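Local coordinates for protein 401aa long hypothetical glucose-1-phosphate thymidylyltransferase (Sulfolobus tokodaii, PDB 2GGO) that acts as a bifunctional enzyme in the synthesis of UDP-N-acetylglucosamine and UDP-N-acetylgalactosamine, pairing a nucleotidyltransferase domain with a hexapeptide-repeat beta-helix, at residues N219-D224 with P279-L283; G272-R278 with I289-V295; F358-R364 with K376-R382. All blocks are in the same frame, centred on the assembly; numbering follows the deposited sequence.

Overall arrangement
The chain has an N-terminal nucleotidyltransferase part and a C-terminal parallel beta-helix of hexapeptide repeats; contact 1 joins the two parts, while contacts 2 and 3 lie within the beta-helix. Contact 1 sets helix 212-225 on strand 281-283. Contact 2 joins successive coils around a corner farther from the centre of the chain; its segments alternate with those of contact 1 along the sequence, their centres lie about 17 Å apart, and they touch, Leu-283 CD2 packing 4.0 Å from Ile-289 CD1. Contact 3 comes later, its centre about 22 Å from each of the others. Contacts 1 and 3 reach the same parallel sheet, and both touch helix 212-225, so this face carries the nucleotidyltransferase part while contact 2 holds coils together elsewhere.

Contact 1 of 3, residues N219-D224 with P279-L283; sequences NKWALD and PYTIL
Helix 219-224, a piece of helix 212-225, lies across strand 281-283 at 92°, their axes 9.7 Å apart; the CA atoms of Lys-220 and Tyr-280 are 6.2 Å apart, those of Asn-219 and Ile-282 7.6 Å. Tyr-280 has positive phi (75/30) and, with chi1 m, sends its ring to the helix. Lys-220 (m, t, p, t) lays its chain over one ring face: CE stands 3.7 Å from the Tyr-280 ring centroid in a CH-pi contact, and NZ, 4.8 Å from it, adds a cation-pi interaction while salt-bridging Glu-297. Here the nucleotidyltransferase part packs on one face of the left-handed beta-helix expected of hexapeptide repeats. Tyr-280 OH donates to Asp-224 OD1 (2.9 Å), with Asp-224 chi1 m. Leu-223, chi1 t and chi2 p, brings CD2 to 4.0 Å from Tyr-280 CD1 and 3.9 Å from Ile-282 CG1. Ile-282 (chi1 m, chi2 127°) also puts CG2 3.5 Å from Asn-219 OD1, whose hydrogen-bond partner is the backbone N of Leu-29.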
loop_
_atom_site.group_PDB
_atom_site.type_symbol
_atom_site.label_atom_id
_atom_site.label_comp_id
_atom_site.label_asym_id
_atom_site.label_seq_id
_atom_site.Cartn_x
_atom_site.Cartn_y
_atom_site.Cartn_z
ATOM N N ASN A 219 4.148 6.366 1.751
ATOM C CA ASN A 219 3.909 7.682 1.174
ATOM C C ASN A 219 4.874 8.619 1.824
ATOM O O ASN A 219 5.353 9.551 1.177
ATOM C CB ASN A 219 2.457 8.114 1.478
ATOM C CG ASN A 219 1.542 7.915 0.348
ATOM O OD1 ASN A 219 1.474 8.728 -0.551
ATOM N ND2 ASN A 219 0.790 6.832 0.373
ATOM N N LYS A 220 5.213 8.353 3.092
ATOM C CA LYS A 220 6.237 9.181 3.762
ATOM C C LYS A 220 7.580 8.975 3.091
ATOM O O LYS A 220 8.214 9.919 2.631
ATOM C CB LYS A 220 6.334 8.833 5.231
ATOM C CG LYS A 220 5.245 9.452 6.114
ATOM C CD LYS A 220 5.476 9.023 7.511
ATOM C CE LYS A 220 6.618 9.854 8.132
ATOM N NZ LYS A 220 6.691 9.361 9.513
ATOM N N TRP A 221 7.979 7.714 2.957
ATOM C CA TRP A 221 9.203 7.425 2.181
ATOM C C TRP A 221 9.261 8.134 0.814
ATOM O O TRP A 221 10.211 8.844 0.485
ATOM C CB TRP A 221 9.389 5.926 2.004
ATOM C CG TRP A 221 10.781 5.660 1.502
ATOM C CD1 TRP A 221 11.909 5.500 2.261
ATOM C CD2 TRP A 221 11.203 5.599 0.129
ATOM N NE1 TRP A 221 13.002 5.320 1.440
ATOM C CE2 TRP A 221 12.595 5.383 0.130
ATOM C CE3 TRP A 221 10.535 5.682 -1.099
ATOM C CZ2 TRP A 221 13.327 5.237 -1.060
ATOM C CZ3 TRP A 221 11.244 5.559 -2.252
ATOM C CH2 TRP A 221 12.636 5.342 -2.238
ATOM N N ALA A 222 8.245 7.935 0.005
ATOM C CA ALA A 222 8.192 8.554 -1.293
ATOM C C ALA A 222 8.310 10.080 -1.300
ATOM O O ALA A 222 8.894 10.664 -2.227
ATOM C CB ALA A 222 6.896 8.102 -2.035
ATOM N N LEU A 223 7.673 10.726 -0.318
ATOM C CA LEU A 223 7.694 12.173 -0.211
ATOM C C LEU A 223 9.128 12.579 0.046
ATOM O O LEU A 223 9.649 13.530 -0.565
ATOM C CB LEU A 223 6.744 12.664 0.915
ATOM C CG LEU A 223 6.690 14.184 1.065
ATOM C CD1 LEU A 223 6.557 14.885 -0.286
ATOM C CD2 LEU A 223 5.547 14.543 1.995
ATOM N N ASP A 224 9.789 11.822 0.907
ATOM C CA ASP A 224 11.178 12.126 1.202
ATOM C C ASP A 224 12.085 11.931 -0.016
ATOM O O ASP A 224 12.919 12.791 -0.328
ATOM C CB ASP A 224 11.660 11.267 2.354
ATOM C CG ASP A 224 11.159 11.761 3.693
ATOM O OD1 ASP A 224 10.879 12.969 3.837
ATOM O OD2 ASP A 224 11.075 10.940 4.622
ATOM N N PRO A 279 4.128 18.681 8.567
ATOM C CA PRO A 279 4.955 17.639 7.928
ATOM C C PRO A 279 4.223 16.328 7.634
ATOM O O PRO A 279 3.518 15.747 8.499
ATOM C CB PRO A 279 6.076 17.424 8.954
ATOM C CG PRO A 279 6.294 18.839 9.528
ATOM C CD PRO A 279 4.851 19.357 9.686
ATOM N N TYR A 280 4.439 15.852 6.426
ATOM C CA TYR A 280 3.943 14.572 5.901
ATOM C C TYR A 280 2.480 14.615 5.562
ATOM O O TYR A 280 1.816 13.605 5.572
ATOM C CB TYR A 280 4.359 13.373 6.761
ATOM C CG TYR A 280 5.856 13.245 6.734
ATOM C CD1 TYR A 280 6.514 12.881 5.541
ATOM C CD2 TYR A 280 6.626 13.562 7.864
ATOM C CE1 TYR A 280 7.919 12.789 5.479
ATOM C CE2 TYR A 280 8.029 13.480 7.823
ATOM C CZ TYR A 280 8.662 13.100 6.617
ATOM O OH TYR A 280 10.040 13.023 6.564
ATOM N N THR A 281 2.018 15.806 5.182
ATOM C CA THR A 281 0.691 15.987 4.643
ATOM C C THR A 281 0.781 15.624 3.173
ATOM O O THR A 281 1.528 16.239 2.461
ATOM C CB THR A 281 0.222 17.419 4.807
ATOM O OG1 THR A 281 -0.071 17.642 6.205
ATOM C CG2 THR A 281 -1.062 17.657 3.982
ATOM N N ILE A 282 -0.006 14.653 2.748
ATOM C CA ILE A 282 -0.012 14.201 1.369
ATOM C C ILE A 282 -1.407 14.319 0.821
ATOM O O ILE A 282 -2.288 13.567 1.189
ATOM C CB ILE A 282 0.575 12.703 1.263
ATOM C CG1 ILE A 282 2.107 12.740 1.537
ATOM C CG2 ILE A 282 0.244 11.978 -0.090
ATOM C CD1 ILE A 282 2.476 11.742 2.653
ATOM N N LEU A 283 -1.657 15.295 -0.044
ATOM C CA LEU A 283 -2.995 15.355 -0.612
ATOM C C LEU A 283 -2.880 14.837 -2.008
ATOM O O LEU A 283 -2.249 15.538 -2.826
ATOM C CB LEU A 283 -3.482 16.810 -0.670
ATOM C CG LEU A 283 -3.270 17.461 0.708
ATOM C CD1 LEU A 283 -3.327 19.021 0.640
ATOM C CD2 LEU A 283 -4.297 16.916 1.634
#

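Contact 2 of 3, residues G272-R278 with I289-V295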
loop_
_atom_site.group_PDB
_atom_site.type_symbol
_atom_site.label_atom_id
_atom_site.label_comp_id
_atom_site.label_asym_id
_atom_site.label_seq_id
_atom_site.Cartn_x
_atom_site.Cartn_y
_atom_site.Cartn_z
ATOM N N GLY A 272 -6.870 26.509 1.903
ATOM C CA GLY A 272 -7.041 27.810 2.490
ATOM C C GLY A 272 -8.428 28.421 2.345
ATOM O O GLY A 272 -9.360 27.789 1.796
ATOM N N PRO A 273 -8.599 29.617 2.881
ATOM C CA PRO A 273 -7.582 30.440 3.557
ATOM C C PRO A 273 -7.306 29.945 4.969
ATOM O O PRO A 273 -8.114 29.195 5.481
ATOM C CB PRO A 273 -8.265 31.796 3.646
ATOM C CG PRO A 273 -9.705 31.487 3.702
ATOM C CD PRO A 273 -9.921 30.266 2.887
ATOM N N ASN A 274 -6.174 30.318 5.570
ATOM C CA ASN A 274 -5.985 30.060 6.986
ATOM C C ASN A 274 -5.984 28.563 7.270
ATOM O O ASN A 274 -6.507 28.088 8.259
ATOM C CB ASN A 274 -7.093 30.766 7.761
ATOM C CG ASN A 274 -7.023 32.306 7.638
ATOM O OD1 ASN A 274 -5.924 32.862 7.544
ATOM N ND2 ASN A 274 -8.201 32.997 7.634
ATOM N N SER A 275 -5.395 27.797 6.373
ATOM C CA SER A 275 -5.126 26.396 6.623
ATOM C C SER A 275 -3.726 26.176 7.200
ATOM O O SER A 275 -2.826 26.974 6.984
ATOM C CB SER A 275 -5.229 25.621 5.356
ATOM O OG SER A 275 -6.536 25.676 4.867
ATOM N N TYR A 276 -3.510 25.039 7.833
ATOM C CA TYR A 276 -2.189 24.732 8.385
ATOM C C TYR A 276 -1.815 23.334 7.934
ATOM O O TYR A 276 -2.395 22.396 8.395
ATOM C CB TYR A 276 -2.231 24.773 9.914
ATOM C CG TYR A 276 -0.922 24.587 10.727
ATOM C CD1 TYR A 276 0.337 24.632 10.144
ATOM C CD2 TYR A 276 -0.984 24.337 12.101
ATOM C CE1 TYR A 276 1.498 24.456 10.927
ATOM C CE2 TYR A 276 0.166 24.144 12.879
ATOM C CZ TYR A 276 1.396 24.220 12.274
ATOM O OH TYR A 276 2.526 24.073 13.015
ATOM N N LEU A 277 -0.849 23.207 7.009
ATOM C CA LEU A 277 -0.376 21.871 6.610
ATOM C C LEU A 277 0.942 21.529 7.285
ATOM O O LEU A 277 1.912 22.272 7.189
ATOM C CB LEU A 277 -0.287 21.746 5.106
ATOM C CG LEU A 277 -1.524 22.176 4.312
ATOM C CD1 LEU A 277 -1.249 22.010 2.849
ATOM C CD2 LEU A 277 -2.788 21.368 4.723
ATOM N N ARG A 278 0.995 20.409 7.992
ATOM C CA ARG A 278 2.156 20.089 8.779
ATOM C C ARG A 278 2.895 18.950 8.114
ATOM O O ARG A 278 2.343 18.306 7.214
ATOM C CB ARG A 278 1.770 19.716 10.213
ATOM C CG ARG A 278 1.446 20.951 11.091
ATOM C CD ARG A 278 0.681 20.559 12.349
ATOM N NE ARG A 278 1.565 19.765 13.177
ATOM C CZ ARG A 278 1.165 18.969 14.172
ATOM N NH1 ARG A 278 -0.128 18.797 14.429
ATOM N NH2 ARG A 278 2.059 18.304 14.880
ATOM N N ILE A 289 -8.935 21.580 1.448
ATOM C CA ILE A 289 -8.497 21.804 2.835
ATOM C C ILE A 289 -8.801 23.277 3.090
ATOM O O ILE A 289 -8.105 24.156 2.522
ATOM C CB ILE A 289 -6.985 21.494 3.040
ATOM C CG1 ILE A 289 -6.619 20.075 2.620
ATOM C CG2 ILE A 289 -6.569 21.725 4.483
ATOM C CD1 ILE A 289 -7.208 18.932 3.404
ATOM N N GLY A 290 -9.802 23.536 3.948
ATOM C CA GLY A 290 -10.429 24.876 4.237
ATOM C C GLY A 290 -9.916 25.631 5.419
ATOM O O GLY A 290 -8.883 25.284 5.967
ATOM N N ALA A 291 -10.647 26.648 5.850
ATOM C CA ALA A 291 -10.185 27.544 6.898
ATOM C C ALA A 291 -10.287 26.850 8.216
ATOM O O ALA A 291 -11.325 26.204 8.491
ATOM C CB ALA A 291 -10.995 28.813 6.906
ATOM N N SER A 292 -9.277 27.067 9.059
ATOM C CA SER A 292 -9.142 26.379 10.328
ATOM C C SER A 292 -9.117 24.895 10.251
ATOM O O SER A 292 -9.672 24.241 11.166
ATOM C CB SER A 292 -10.234 26.781 11.324
ATOM O OG SER A 292 -10.341 28.179 11.534
ATOM N N VAL A 293 -8.496 24.352 9.197
ATOM C CA VAL A 293 -8.282 22.922 9.065
ATOM C C VAL A 293 -6.800 22.638 9.195
ATOM O O VAL A 293 -5.949 23.291 8.540
ATOM C CB VAL A 293 -8.861 22.371 7.726
ATOM C CG1 VAL A 293 -8.487 20.907 7.531
ATOM C CG2 VAL A 293 -10.341 22.578 7.678
ATOM N N GLU A 294 -6.446 21.660 10.037
ATOM C CA GLU A 294 -5.026 21.348 10.211
ATOM C C GLU A 294 -4.884 19.840 9.863
ATOM O O GLU A 294 -5.728 19.010 10.232
ATOM C CB GLU A 294 -4.561 21.717 11.645
ATOM C CG GLU A 294 -3.027 21.401 12.029
ATOM C CD GLU A 294 -2.702 21.539 13.501
ATOM O OE1 GLU A 294 -3.302 22.326 14.251
ATOM O OE2 GLU A 294 -1.806 20.816 13.962
ATOM N N VAL A 295 -3.822 19.500 9.131
ATOM C CA VAL A 295 -3.516 18.128 8.749
ATOM C C VAL A 295 -2.060 17.846 9.052
ATOM O O VAL A 295 -1.217 18.728 8.901
ATOM C CB VAL A 295 -3.777 17.902 7.216
ATOM C CG1 VAL A 295 -3.384 16.483 6.787
ATOM C CG2 VAL A 295 -5.203 18.189 6.862
#
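Gly-272, whose phi/psi of 96/180 calls for glycine, donates its N to Ile-289 O (2.7 Å). A cis peptide bond leads to Pro-273, whose O receives a CA-H...O contact from Ala-291 CA (3.0 Å). Asn-274 O accepts from Ser-292 N (3.1 Å), within the type II turn Gly-290 to Val-293, and Ser-275 OG donates to Gly-290 O (2.6 Å), tying the two corners together. Parallel pairing follows: Tyr-276 N to Val-293 O (3.1 Å), a weak bond from Val-295 N to Tyr-276 O (3.3 Å), then Arg-278 N to Val-295 O (2.9 Å). Leu-277 CD2 meets Ile-289 CG2 at 3.8 Å inside the coil. On the outer face, Tyr-276 CD2 lies 3.6 Å from Glu-294 CD, and Arg-278 NH1 forms a salt bridge with Glu-294 OE2 (2.7 Å). Such stacked corners are characteristic of the hexapeptide-repeat beta-helix: strand 276-277 lies between strands 258-260 and 294-296, while Ile-289 and Val-293 pack on Ile-306 of strand 305-308.

Contact 3 of 3, residues F358-R364 with K376-R382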
loop_
_atom_site.group_PDB
_atom_site.type_symbol
_atom_site.label_atom_id
_atom_site.label_comp_id
_atom_site.label_asym_id
_atom_site.label_seq_id
_atom_site.Cartn_x
_atom_site.Cartn_y
_atom_site.Cartn_z
ATOM N N PHE A 358 -8.765 5.245 9.841
ATOM C CA PHE A 358 -8.805 4.765 8.454
ATOM C C PHE A 358 -10.225 4.860 7.847
ATOM O O PHE A 358 -11.133 4.151 8.247
ATOM C CB PHE A 358 -8.271 3.344 8.436
ATOM C CG PHE A 358 -6.923 3.225 9.077
ATOM C CD1 PHE A 358 -5.819 3.729 8.448
ATOM C CD2 PHE A 358 -6.754 2.632 10.322
ATOM C CE1 PHE A 358 -4.567 3.652 9.007
ATOM C CE2 PHE A 358 -5.493 2.530 10.861
ATOM C CZ PHE A 358 -4.395 3.041 10.193
ATOM N N ILE A 359 -10.364 5.796 6.909
ATOM C CA ILE A 359 -11.675 6.204 6.368
ATOM C C ILE A 359 -11.875 5.743 4.901
ATOM O O ILE A 359 -11.139 6.192 3.998
ATOM C CB ILE A 359 -11.803 7.712 6.410
ATOM C CG1 ILE A 359 -11.364 8.314 7.766
ATOM C CG2 ILE A 359 -13.199 8.175 5.927
ATOM C CD1 ILE A 359 -12.285 8.162 9.008
ATOM N N GLY A 360 -12.910 4.936 4.660
ATOM C CA GLY A 360 -13.245 4.455 3.344
ATOM C C GLY A 360 -13.702 5.536 2.392
ATOM O O GLY A 360 -14.085 6.620 2.819
ATOM N N GLY A 361 -13.628 5.249 1.089
ATOM C CA GLY A 361 -14.166 6.105 0.092
ATOM C C GLY A 361 -15.606 6.504 0.263
ATOM O O GLY A 361 -16.455 5.698 0.689
ATOM N N HIS A 362 -15.891 7.747 -0.074
ATOM C CA HIS A 362 -17.295 8.235 -0.183
ATOM C C HIS A 362 -18.012 8.289 1.143
ATOM O O HIS A 362 -19.234 8.343 1.210
ATOM C CB HIS A 362 -18.150 7.374 -1.126
ATOM C CG HIS A 362 -17.593 7.266 -2.514
ATOM N ND1 HIS A 362 -17.821 8.230 -3.481
ATOM C CD2 HIS A 362 -16.839 6.302 -3.105
ATOM C CE1 HIS A 362 -17.234 7.851 -4.611
ATOM N NE2 HIS A 362 -16.565 6.733 -4.377
ATOM N N VAL A 363 -17.248 8.240 2.211
ATOM C CA VAL A 363 -17.711 8.653 3.512
ATOM C C VAL A 363 -18.111 10.112 3.679
ATOM O O VAL A 363 -17.468 11.070 3.164
ATOM C CB VAL A 363 -16.716 8.125 4.635
ATOM C CG1 VAL A 363 -16.944 8.836 6.003
ATOM C CG2 VAL A 363 -16.856 6.733 4.808
ATOM N N ARG A 364 -19.166 10.349 4.473
ATOM C CA ARG A 364 -19.580 11.748 4.767
ATOM C C ARG A 364 -19.730 11.819 6.277
ATOM O O ARG A 364 -20.409 11.013 6.819
ATOM C CB ARG A 364 -20.894 12.149 4.029
ATOM C CG ARG A 364 -21.282 13.646 4.376
ATOM C CD ARG A 364 -22.412 14.343 3.508
ATOM N NE ARG A 364 -21.996 14.763 2.145
ATOM C CZ ARG A 364 -21.362 15.912 1.806
ATOM N NH1 ARG A 364 -20.984 16.820 2.736
ATOM N NH2 ARG A 364 -21.091 16.143 0.506
ATOM N N LYS A 376 -11.682 2.199 12.089
ATOM C CA LYS A 376 -11.878 2.106 10.642
ATOM C C LYS A 376 -13.282 2.435 10.309
ATOM O O LYS A 376 -14.194 1.994 10.998
ATOM C CB LYS A 376 -11.520 0.728 10.081
ATOM C CG LYS A 376 -10.113 0.329 10.530
ATOM C CD LYS A 376 -9.671 -1.053 10.107
ATOM C CE LYS A 376 -10.838 -1.977 10.003
ATOM N NZ LYS A 376 -10.333 -3.207 9.349
ATOM N N ILE A 377 -13.466 3.325 9.340
ATOM C CA ILE A 377 -14.794 3.551 8.819
ATOM C C ILE A 377 -14.884 3.076 7.379
ATOM O O ILE A 377 -14.166 3.592 6.460
ATOM C CB ILE A 377 -15.161 5.081 8.948
ATOM C CG1 ILE A 377 -14.901 5.478 10.429
ATOM C CG2 ILE A 377 -16.565 5.312 8.438
ATOM C CD1 ILE A 377 -15.551 6.763 10.937
ATOM N N GLY A 378 -15.798 2.147 7.174
ATOM C CA GLY A 378 -16.141 1.559 5.851
ATOM C C GLY A 378 -16.554 2.548 4.799
ATOM O O GLY A 378 -17.093 3.577 5.112
ATOM N N ALA A 379 -16.262 2.257 3.541
ATOM C CA ALA A 379 -16.654 3.110 2.429
ATOM C C ALA A 379 -18.155 3.348 2.488
ATOM O O ALA A 379 -18.863 2.501 2.958
ATOM C CB ALA A 379 -16.299 2.403 1.117
ATOM N N TYR A 380 -18.619 4.506 2.042
ATOM C CA TYR A 380 -20.072 4.834 1.962
ATOM C C TYR A 380 -20.756 5.000 3.311
ATOM O O TYR A 380 -22.010 5.106 3.397
ATOM C CB TYR A 380 -20.856 3.787 1.115
ATOM C CG TYR A 380 -20.442 3.843 -0.331
ATOM C CD1 TYR A 380 -20.820 4.907 -1.121
ATOM C CD2 TYR A 380 -19.628 2.862 -0.897
ATOM C CE1 TYR A 380 -20.449 5.006 -2.431
ATOM C CE2 TYR A 380 -19.223 2.961 -2.269
ATOM C CZ TYR A 380 -19.628 4.054 -2.991
ATOM O OH TYR A 380 -19.281 4.173 -4.294
ATOM N N ALA A 381 -19.980 4.982 4.373
ATOM C CA ALA A 381 -20.603 5.088 5.738
ATOM C C ALA A 381 -21.161 6.515 5.966
ATOM O O ALA A 381 -20.742 7.473 5.376
ATOM C CB ALA A 381 -19.635 4.739 6.806
ATOM N N ARG A 382 -22.177 6.625 6.820
ATOM C CA ARG A 382 -22.715 7.926 7.177
ATOM C C ARG A 382 -22.740 7.996 8.690
ATOM O O ARG A 382 -23.299 7.118 9.390
ATOM C CB ARG A 382 -24.113 8.146 6.588
ATOM C CG ARG A 382 -24.164 8.328 5.071
ATOM C CD ARG A 382 -23.349 9.601 4.704
ATOM N NE ARG A 382 -23.388 10.061 3.292
ATOM C CZ ARG A 382 -22.584 9.608 2.306
ATOM N NH1 ARG A 382 -21.688 8.634 2.540
ATOM N NH2 ARG A 382 -22.692 10.119 1.069
#
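The two segments run in parallel, Phe-358 bridging to Lys-376 (CA-CA 4.6 Å) and Ile-359 to Ile-377 (4.8 Å), before both chains bend through type II turns, Gly-360 to Val-363 and Gly-378 to Ala-381, and pair again at Arg-364 and Arg-382. Ile-377 N donates to Phe-358 O (2.7 Å), Gly-360 N to Ile-377 O (2.6 Å) and Tyr-380 N to Gly-361 O (2.8 Å); the bond from Arg-364 N to Ala-381 O (3.4 Å) is weak. A CB on Gly-360 would fall 2.2 Å from Ala-379 N, so the tight approach needs glycine. Equivalent strands and turns stacked in register are the hallmark of hexapeptide repeats, each coil of the beta-helix lying on the last. Inside, Ile-359 CD1 meets Ile-377 CG1 (4.0 Å), and Val-363 CG2 reaches Ile-377 CG2 (3.9 Å) and Ala-381 CB (4.0 Å). At the turns the His-362 and Tyr-380 rings lie nearly parallel but slid apart, centroids 4.8 Å from each other, with His-362 CB over the tyrosine face. Arg-382 NH1 donates to His-362 O (2.8 Å) and to Ala-381 O (3.2 Å), its guanidinium face against Arg-364 CB. Phe-358 packs on Pro-212 and Trp-213 of helix 212-225, and Lys-376 NZ hydrogen-bonds to Asn-342 O.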